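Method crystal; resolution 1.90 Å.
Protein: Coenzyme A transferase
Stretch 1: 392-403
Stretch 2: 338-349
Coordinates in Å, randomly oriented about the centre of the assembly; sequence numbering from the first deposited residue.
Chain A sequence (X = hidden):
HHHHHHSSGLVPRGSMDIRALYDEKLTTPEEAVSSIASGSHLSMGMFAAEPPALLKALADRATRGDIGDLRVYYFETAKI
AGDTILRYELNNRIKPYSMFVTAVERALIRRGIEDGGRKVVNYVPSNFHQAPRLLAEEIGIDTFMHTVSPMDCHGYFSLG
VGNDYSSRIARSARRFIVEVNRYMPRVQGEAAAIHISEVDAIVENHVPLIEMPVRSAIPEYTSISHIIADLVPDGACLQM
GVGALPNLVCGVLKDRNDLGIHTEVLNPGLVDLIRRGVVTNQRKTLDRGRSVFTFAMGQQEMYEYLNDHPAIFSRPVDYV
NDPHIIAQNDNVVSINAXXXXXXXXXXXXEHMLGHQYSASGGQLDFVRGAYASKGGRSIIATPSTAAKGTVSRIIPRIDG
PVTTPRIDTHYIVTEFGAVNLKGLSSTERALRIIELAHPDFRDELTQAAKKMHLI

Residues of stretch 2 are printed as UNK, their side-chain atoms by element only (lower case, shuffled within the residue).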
# COMPACT_ATOMS: atom_id res chain seq x y z
N SER A 392 16.87 -22.59 2.43
CA SER A 392 16.00 -21.93 3.38
C SER A 392 15.08 -20.94 2.68
O SER A 392 15.52 -20.17 1.82
CB SER A 392 16.82 -21.19 4.43
OG SER A 392 15.97 -20.61 5.41
N ARG A 393 13.80 -20.94 3.05
CA ARG A 393 12.88 -19.93 2.52
C ARG A 393 12.80 -18.74 3.46
O ARG A 393 12.18 -17.72 3.14
CB ARG A 393 11.50 -20.52 2.25
CG ARG A 393 11.47 -21.47 1.04
CD ARG A 393 10.06 -21.97 0.77
NE ARG A 393 9.96 -22.76 -0.46
CZ ARG A 393 9.94 -22.25 -1.69
NH1 ARG A 393 10.02 -20.93 -1.88
NH2 ARG A 393 9.84 -23.06 -2.74
N ILE A 394 13.43 -18.87 4.63
CA ILE A 394 13.63 -17.75 5.53
C ILE A 394 15.04 -17.24 5.27
O ILE A 394 16.01 -17.96 5.47
CB ILE A 394 13.50 -18.15 7.01
CG1 ILE A 394 12.17 -18.89 7.27
CG2 ILE A 394 13.68 -16.92 7.93
CD1 ILE A 394 10.90 -18.10 6.88
N ILE A 395 15.16 -16.00 4.80
CA ILE A 395 16.45 -15.53 4.28
C ILE A 395 16.86 -14.21 4.91
O ILE A 395 16.03 -13.49 5.50
CB ILE A 395 16.42 -15.39 2.74
CG1 ILE A 395 15.41 -14.32 2.30
CG2 ILE A 395 16.09 -16.73 2.10
CD1 ILE A 395 15.47 -13.98 0.81
N PRO A 396 18.16 -13.87 4.81
CA PRO A 396 18.59 -12.60 5.41
C PRO A 396 17.85 -11.42 4.80
O PRO A 396 17.34 -10.58 5.55
CB PRO A 396 20.08 -12.53 5.03
CG PRO A 396 20.49 -13.98 4.84
CD PRO A 396 19.28 -14.63 4.22
N ARG A 397 17.78 -11.35 3.47
CA ARG A 397 17.29 -10.16 2.78
C ARG A 397 16.83 -10.48 1.36
O ARG A 397 17.57 -11.04 0.56
CB ARG A 397 18.41 -9.11 2.74
CG ARG A 397 17.97 -7.75 2.22
CD ARG A 397 19.15 -6.78 2.20
NE ARG A 397 18.78 -5.46 1.72
CZ ARG A 397 18.87 -5.06 0.45
NH1 ARG A 397 19.34 -5.88 -0.49
NH2 ARG A 397 18.51 -3.82 0.12
N ILE A 398 15.59 -10.12 1.05
CA ILE A 398 15.05 -10.35 -0.29
C ILE A 398 15.86 -9.54 -1.32
O ILE A 398 16.25 -8.40 -1.06
CB ILE A 398 13.56 -9.97 -0.34
CG1 ILE A 398 12.74 -11.01 0.45
CG2 ILE A 398 13.07 -9.86 -1.79
CD1 ILE A 398 11.36 -10.48 0.93
N ASP A 399 16.13 -10.15 -2.48
CA ASP A 399 16.90 -9.49 -3.53
C ASP A 399 16.04 -8.51 -4.33
O ASP A 399 15.37 -8.89 -5.29
CB ASP A 399 17.47 -10.56 -4.47
CG ASP A 399 18.41 -9.98 -5.51
OD1 ASP A 399 18.33 -8.76 -5.79
OD2 ASP A 399 19.24 -10.75 -6.05
N GLY A 400 16.05 -7.23 -3.92
CA GLY A 400 15.29 -6.21 -4.63
C GLY A 400 13.92 -5.93 -4.05
O GLY A 400 13.64 -6.32 -2.92
N PRO A 401 13.04 -5.26 -4.83
CA PRO A 401 11.69 -4.89 -4.39
C PRO A 401 10.90 -6.10 -3.90
O PRO A 401 11.10 -7.21 -4.42
CB PRO A 401 11.04 -4.32 -5.67
CG PRO A 401 12.20 -3.78 -6.44
CD PRO A 401 13.32 -4.77 -6.19
N VAL A 402 10.02 -5.90 -2.93
CA VAL A 402 9.35 -7.03 -2.28
C VAL A 402 7.88 -7.15 -2.70
O VAL A 402 7.37 -6.30 -3.42
CB VAL A 402 9.45 -6.91 -0.76
CG1 VAL A 402 10.92 -6.81 -0.35
CG2 VAL A 402 8.67 -5.69 -0.26
N THR A 403 7.21 -8.21 -2.27
CA THR A 403 5.79 -8.36 -2.52
C THR A 403 4.99 -7.72 -1.39
O THR A 403 4.13 -6.88 -1.62
CB THR A 403 5.37 -9.82 -2.66
OG1 THR A 403 6.14 -10.42 -3.70
CG2 THR A 403 3.90 -9.91 -3.02
N UNK A 338 3.60 -17.36 0.47
CA UNK A 338 4.72 -16.63 -0.10
C UNK A 338 5.85 -17.59 -0.46
O UNK A 338 5.78 -18.78 -0.13
c UNK A 338 5.83 -16.18 2.12
c UNK A 338 5.21 -15.54 0.86
o UNK A 338 6.19 -14.74 0.21
N UNK A 339 6.87 -17.10 -1.15
CA UNK A 339 8.01 -17.95 -1.49
C UNK A 339 9.16 -17.77 -0.50
O UNK A 339 9.86 -18.71 -0.16
c UNK A 339 8.50 -17.66 -2.92
c UNK A 339 7.50 -18.05 -4.02
c UNK A 339 8.10 -17.81 -5.40
c UNK A 339 7.08 -19.50 -3.86
N UNK A 340 9.34 -16.53 -0.04
CA UNK A 340 10.42 -16.22 0.89
C UNK A 340 9.98 -15.20 1.91
O UNK A 340 9.14 -14.33 1.63
c UNK A 340 13.22 -15.69 -1.74
c UNK A 340 11.63 -15.64 0.15
o UNK A 340 13.05 -14.54 -2.14
n UNK A 340 14.38 -16.32 -1.87
c UNK A 340 12.13 -16.44 -1.02
N UNK A 341 10.57 -15.27 3.10
CA UNK A 341 10.40 -14.25 4.12
C UNK A 341 11.79 -13.85 4.59
O UNK A 341 12.62 -14.72 4.88
c UNK A 341 8.23 -15.31 4.90
c UNK A 341 9.60 -14.78 5.34
c UNK A 341 7.40 -15.87 6.07
c UNK A 341 9.43 -13.68 6.38
N UNK A 342 12.08 -12.56 4.67
CA UNK A 342 13.41 -12.19 5.14
C UNK A 342 13.40 -11.74 6.60
O UNK A 342 12.34 -11.69 7.23
c UNK A 342 13.60 -9.78 4.26
o UNK A 342 12.90 -9.41 5.24
o UNK A 342 13.94 -9.01 3.32
c UNK A 342 14.13 -11.21 4.19
N UNK A 343 14.58 -11.47 7.15
CA UNK A 343 14.70 -11.18 8.57
C UNK A 343 14.13 -9.82 8.99
O UNK A 343 14.06 -9.52 10.18
c UNK A 343 15.85 -13.70 9.76
c UNK A 343 18.18 -12.82 9.32
c UNK A 343 16.16 -11.31 9.03
c UNK A 343 16.70 -12.74 8.91
N UNK A 344 13.71 -9.01 8.01
CA UNK A 344 13.04 -7.75 8.30
C UNK A 344 11.53 -7.96 8.38
O UNK A 344 10.81 -7.08 8.86
c UNK A 344 13.32 -6.66 7.23
o UNK A 344 12.54 -6.92 6.06
c UNK A 344 14.79 -6.62 6.86
N UNK A 345 11.06 -9.11 7.91
CA UNK A 345 9.63 -9.40 7.90
C UNK A 345 8.96 -9.12 6.56
O UNK A 345 7.75 -9.28 6.43
N UNK A 346 9.74 -8.70 5.57
CA UNK A 346 9.21 -8.53 4.22
C UNK A 346 9.03 -9.91 3.57
O UNK A 346 9.78 -10.84 3.87
c UNK A 346 10.16 -7.68 3.39
N UNK A 347 8.06 -10.03 2.67
CA UNK A 347 7.78 -11.30 1.98
C UNK A 347 7.90 -11.15 0.47
O UNK A 347 7.61 -10.08 -0.09
c UNK A 347 6.38 -11.80 2.34
s UNK A 347 6.16 -11.91 4.17
N UNK A 348 8.30 -12.23 -0.19
CA UNK A 348 8.46 -12.24 -1.64
C UNK A 348 7.75 -13.43 -2.27
O UNK A 348 8.00 -14.57 -1.90
c UNK A 348 9.94 -12.29 -2.02
o UNK A 348 9.40 -11.75 -4.29
c UNK A 348 10.15 -12.35 -3.52
n UNK A 348 11.16 -13.10 -3.94
N UNK A 349 6.88 -13.15 -3.24
CA UNK A 349 6.15 -14.21 -3.94
C UNK A 349 6.62 -14.35 -5.38
O UNK A 349 6.10 -15.17 -6.13
o UNK A 349 4.11 -14.06 -2.63
c UNK A 349 4.65 -13.91 -3.93
O HOH W 1 15.00 -12.75 -3.17
O HOH W 2 14.74 -19.05 -0.72

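Position 338 has three side-chain atoms: one carbon carrying an oxygen and a carbon. None comes near stretch 1. This is Thr 338.

Position 339 has four carbons, forked at the second. Its backbone O accepts a hydrogen bond from Arg 393 NH1 at 2.8 Å, near the guanidinium plane. The fork identifies Leu 339.

Position 340 is a chain of three carbons, the third carrying an oxygen and a nitrogen. The nitrogen lies 3.7 Å from Ile 395 CD1. The amide end and the length give Gln 340. Its OE1 and NE2 each reach stretch 1 through a water, to Asp 399 N and Ser 392 O respectively.

Position 341 has four carbons, forked at the first, with one arm two carbons long. Its CB is 3.9 Å from Ile 394 CD1. This is Ile 341.

Position 342 has two carbons, the second carrying two oxygens. One oxygen accepts a hydrogen bond from Ile 398 N at 3.0 Å. The short carboxylate is Asp 342. OD2 accepts; OD1 serves its own stretch.

Position 343 has four carbons, forked at the second. One tip lies 4.3 Å from Ile 394 CG2. This is Leu 343. Its N makes a weak hydrogen bond to Pro 396 O at 3.3 Å.

Position 344 has one carbon carrying an oxygen and a carbon, out of contact. This is Thr 344.

Position 345 has no side-chain atoms. Its phi of 97° would jam a CB against the preceding carbonyl. It is Gly 345.

Position 346 has a single carbon. That CB lies 3.9 Å from both Ile 398 CD1 and Val 402 CG1. It is Ala 346.

Position 347 has one carbon, then sulfur. Its CA-to-CB bond points away from stretch 1. It is Cys 347. Its O accepts a hydrogen bond from Thr 403 N at 2.9 Å.

Position 348 has two carbons, the second carrying an oxygen and a nitrogen. Its CB lies 3.7 Å from Ile 398 CD1. The short amide is Asn 348. Its ND2 donates to Gln 340 OE1 at 3.0 Å.

Position 349 has one carbon, then oxygen. Its N donates to Thr 403 OG1 at 2.9 Å. It is Ser 349.

The contact begins as a short parallel pairing. Ile 341 N donates to Arg 393 O at 2.9 Å, and Ile 395 N to Ile 341 O at 2.8 Å. Asp 342 then holds the loop beyond the strand, Ile 398 packs on Ala 346, and Thr 403 closes the far end.

Stretch 2 (338-349) TLQIDLTGACNS
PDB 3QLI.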